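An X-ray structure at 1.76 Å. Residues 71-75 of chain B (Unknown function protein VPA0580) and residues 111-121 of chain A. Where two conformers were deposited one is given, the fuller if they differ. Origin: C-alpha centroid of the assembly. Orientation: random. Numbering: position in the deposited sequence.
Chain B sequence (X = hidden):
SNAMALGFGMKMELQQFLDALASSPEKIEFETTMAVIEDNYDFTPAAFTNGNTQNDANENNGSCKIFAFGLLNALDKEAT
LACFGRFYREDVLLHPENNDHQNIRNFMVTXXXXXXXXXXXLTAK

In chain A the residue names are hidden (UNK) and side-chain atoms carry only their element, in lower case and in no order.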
# COMPACT_ATOMS: atom_id res chain seq x y z
N LEU B 71 -3.61 -1.67 -0.03
CA LEU B 71 -2.23 -1.64 0.43
C LEU B 71 -1.31 -2.53 -0.40
O LEU B 71 -0.23 -2.09 -0.79
CB LEU B 71 -2.12 -2.02 1.91
CG LEU B 71 -2.50 -0.91 2.89
CD1 LEU B 71 -2.51 -1.50 4.31
CD2 LEU B 71 -1.51 0.28 2.76
N LEU B 72 -1.72 -3.77 -0.66
CA LEU B 72 -0.87 -4.68 -1.44
C LEU B 72 -0.60 -4.13 -2.84
O LEU B 72 0.49 -4.30 -3.37
CB LEU B 72 -1.45 -6.09 -1.50
CG LEU B 72 -1.46 -6.91 -0.19
CD1 LEU B 72 -2.05 -8.30 -0.47
CD2 LEU B 72 -0.05 -7.04 0.35
N ASN B 73 -1.60 -3.47 -3.43
CA ASN B 73 -1.50 -3.00 -4.82
C ASN B 73 -1.19 -1.51 -4.96
O ASN B 73 -1.25 -0.96 -6.07
CB ASN B 73 -2.77 -3.38 -5.56
CG ASN B 73 -2.87 -4.87 -5.74
OD1 ASN B 73 -2.02 -5.46 -6.40
ND2 ASN B 73 -3.83 -5.49 -5.10
N ALA B 74 -0.84 -0.87 -3.85
CA ALA B 74 -0.38 0.52 -3.83
C ALA B 74 -1.39 1.48 -4.46
O ALA B 74 -1.03 2.41 -5.17
CB ALA B 74 1.02 0.64 -4.49
N LEU B 75 -2.67 1.26 -4.15
CA LEU B 75 -3.75 2.06 -4.74
C LEU B 75 -3.86 3.40 -4.03
O LEU B 75 -3.74 3.45 -2.82
CB LEU B 75 -5.08 1.30 -4.63
CG LEU B 75 -5.17 -0.04 -5.38
CD1 LEU B 75 -6.57 -0.63 -5.20
CD2 LEU B 75 -4.88 0.15 -6.86
N UNK A 111 6.23 4.33 -10.74
CA UNK A 111 5.67 4.73 -9.44
C UNK A 111 4.81 3.66 -8.77
O UNK A 111 5.06 2.45 -8.93
N UNK A 112 3.80 4.10 -8.03
CA UNK A 112 2.98 3.16 -7.27
C UNK A 112 2.11 2.33 -8.20
O UNK A 112 1.75 1.21 -7.85
c UNK A 112 2.11 3.90 -6.25
c UNK A 112 4.91 2.01 -2.98
c UNK A 112 4.08 2.38 -4.04
c UNK A 112 4.17 4.66 -3.21
c UNK A 112 2.87 5.75 -4.67
c UNK A 112 2.86 4.46 -5.08
c UNK A 112 5.01 4.30 -2.14
c UNK A 112 3.69 3.73 -4.15
c UNK A 112 5.38 2.97 -2.04
n UNK A 112 3.66 5.89 -3.55
N UNK A 113 1.80 2.85 -9.38
CA UNK A 113 0.99 2.08 -10.35
C UNK A 113 1.74 0.82 -10.79
O UNK A 113 1.11 -0.17 -11.18
o UNK A 113 -1.94 4.68 -12.79
c UNK A 113 0.59 2.93 -11.57
c UNK A 113 -0.26 4.15 -11.22
c UNK A 113 -1.68 4.07 -11.73
o UNK A 113 -2.53 3.42 -11.08
N UNK A 114 3.07 0.85 -10.73
CA UNK A 114 3.85 -0.33 -11.10
C UNK A 114 4.13 -1.31 -9.96
O UNK A 114 4.75 -2.34 -10.19
N UNK A 115 3.69 -0.99 -8.74
CA UNK A 115 4.03 -1.78 -7.53
C UNK A 115 2.85 -2.70 -7.18
O UNK A 115 1.71 -2.25 -7.12
c UNK A 115 4.29 -1.58 -4.96
c UNK A 115 6.91 -1.05 -6.24
c UNK A 115 4.33 -0.84 -6.30
c UNK A 115 5.70 -0.15 -6.46
N UNK A 116 3.16 -3.98 -6.94
CA UNK A 116 2.19 -4.97 -6.51
C UNK A 116 2.88 -5.95 -5.57
O UNK A 116 3.78 -6.67 -6.00
o UNK A 116 -0.65 -6.78 -9.50
c UNK A 116 0.27 -7.38 -8.94
c UNK A 116 0.81 -6.90 -7.60
c UNK A 116 1.64 -5.66 -7.77
n UNK A 116 0.84 -8.46 -9.47
N UNK A 117 2.48 -5.98 -4.30
CA UNK A 117 3.00 -6.95 -3.32
C UNK A 117 2.12 -8.18 -3.30
O UNK A 117 0.90 -8.06 -3.33
c UNK A 117 4.12 -4.10 -1.93
c UNK A 117 6.48 -5.17 -0.89
c UNK A 117 4.19 -5.46 -1.64
c UNK A 117 5.22 -3.28 -1.72
c UNK A 117 3.02 -6.35 -1.90
c UNK A 117 5.37 -5.98 -1.12
c UNK A 117 6.41 -3.82 -1.19
N UNK A 118 2.73 -9.37 -3.20
CA UNK A 118 1.96 -10.62 -3.03
C UNK A 118 1.51 -10.81 -1.58
O UNK A 118 0.46 -11.40 -1.30
o UNK A 118 3.53 -14.19 -4.69
c UNK A 118 3.03 -11.88 -4.98
c UNK A 118 3.55 -13.23 -5.47
o UNK A 118 3.98 -13.32 -6.65
c UNK A 118 2.78 -11.83 -3.46
N UNK A 119 2.35 -10.34 -0.66
CA UNK A 119 2.07 -10.43 0.75
C UNK A 119 2.56 -9.14 1.41
O UNK A 119 3.32 -8.38 0.81
o UNK A 119 4.19 -11.56 1.15
c UNK A 119 2.79 -11.65 1.42
c UNK A 119 2.29 -12.96 0.85
N UNK A 120 2.09 -8.90 2.62
CA UNK A 120 2.44 -7.69 3.36
C UNK A 120 3.81 -7.85 4.03
O UNK A 120 4.03 -8.81 4.79
o UNK A 120 1.46 -6.13 4.91
c UNK A 120 1.34 -7.43 4.38
N UNK A 121 4.73 -6.94 3.74
CA UNK A 121 6.12 -7.05 4.23
C UNK A 121 6.37 -6.47 5.62
O UNK A 121 7.31 -6.89 6.30
c UNK A 121 7.12 -6.43 3.20
O HOH W 1 -1.58 0.96 -8.37
O HOH W 2 -1.05 -8.06 -5.23

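Position 111 has no side-chain atoms and follows a helix with positive phi, 56°, a conformation that favours glycine; nothing of the chain B stretch comes near. It is A:Gly111. At position 112 one carbon leads into fused five- and six-membered rings holding eight carbons and one nitrogen, and a carbon of the six-membered ring lies 3.5 Å from CB of B:Ala74, an oblique approach. Only an indole fits: A:Trp112, with CE3 as the touching atom and NE1 satisfied elsewhere in the structure.

Position 113 carries three carbons, the last bearing two oxygens, exposed and without contact to the chain B segment. A carboxylate on a chain of that length is glutamate, A:Glu113. Position 114 again has no side-chain atoms, hence A:Gly114; its N donates to O of A:Gly111 at 3.1 Å, helping to close the 3-10 turn. Position 115 has four carbons, forked at the first, with one arm two carbons long; the one-carbon arm packs 4.0 Å from CB of B:Ala74. This is A:Ile115.

Position 116 shows three carbons, the third carrying one oxygen and one nitrogen, and its second carbon is 3.4 Å from OD1 of B:Asn73. The terminal amide makes it A:Gln116. At position 117 one carbon precedes a six-carbon ring without heteroatoms; that first carbon, CB, meets CD2 of B:Leu72 at 3.9 Å, although the ring itself leads away. It is A:Phe117.

Position 118 has three carbons ending in two oxygens and points away, its backbone O 4.1 Å from CD1 of B:Leu72: A:Glu118. Position 119 has one carbon bearing an oxygen and a carbon, and its backbone C is 3.5 Å from CD2 of B:Leu72; the branching is that of A:Thr119. Position 120, one carbon then one oxygen, sets its CB 4.3 Å from CD2 of B:Leu72 and is A:Ser120. Position 121 has a single carbon, beyond contact: A:Ala121.

The contact joins a helix's last turn to a strand through one direct hydrogen bond: N of A:Phe117 donates to O of B:Leu72 at 2.8 Å, nearly straight at 173°. The bond is between backbone atoms, and around it B:Leu72 packs over the chain from 117 to 120, while B:Ala74 packs against A:Trp112 and A:Ile115. Water 2 adds a bridge, donating to O of A:Phe117 at 2.7 Å and to OD1 of B:Asn73 at 3.0 Å. The rule: a backbone anchor, apolar packing beside it, and water joining polar atoms that do not meet directly.

Chain A, residues 111-121: GWEGIQFETSA
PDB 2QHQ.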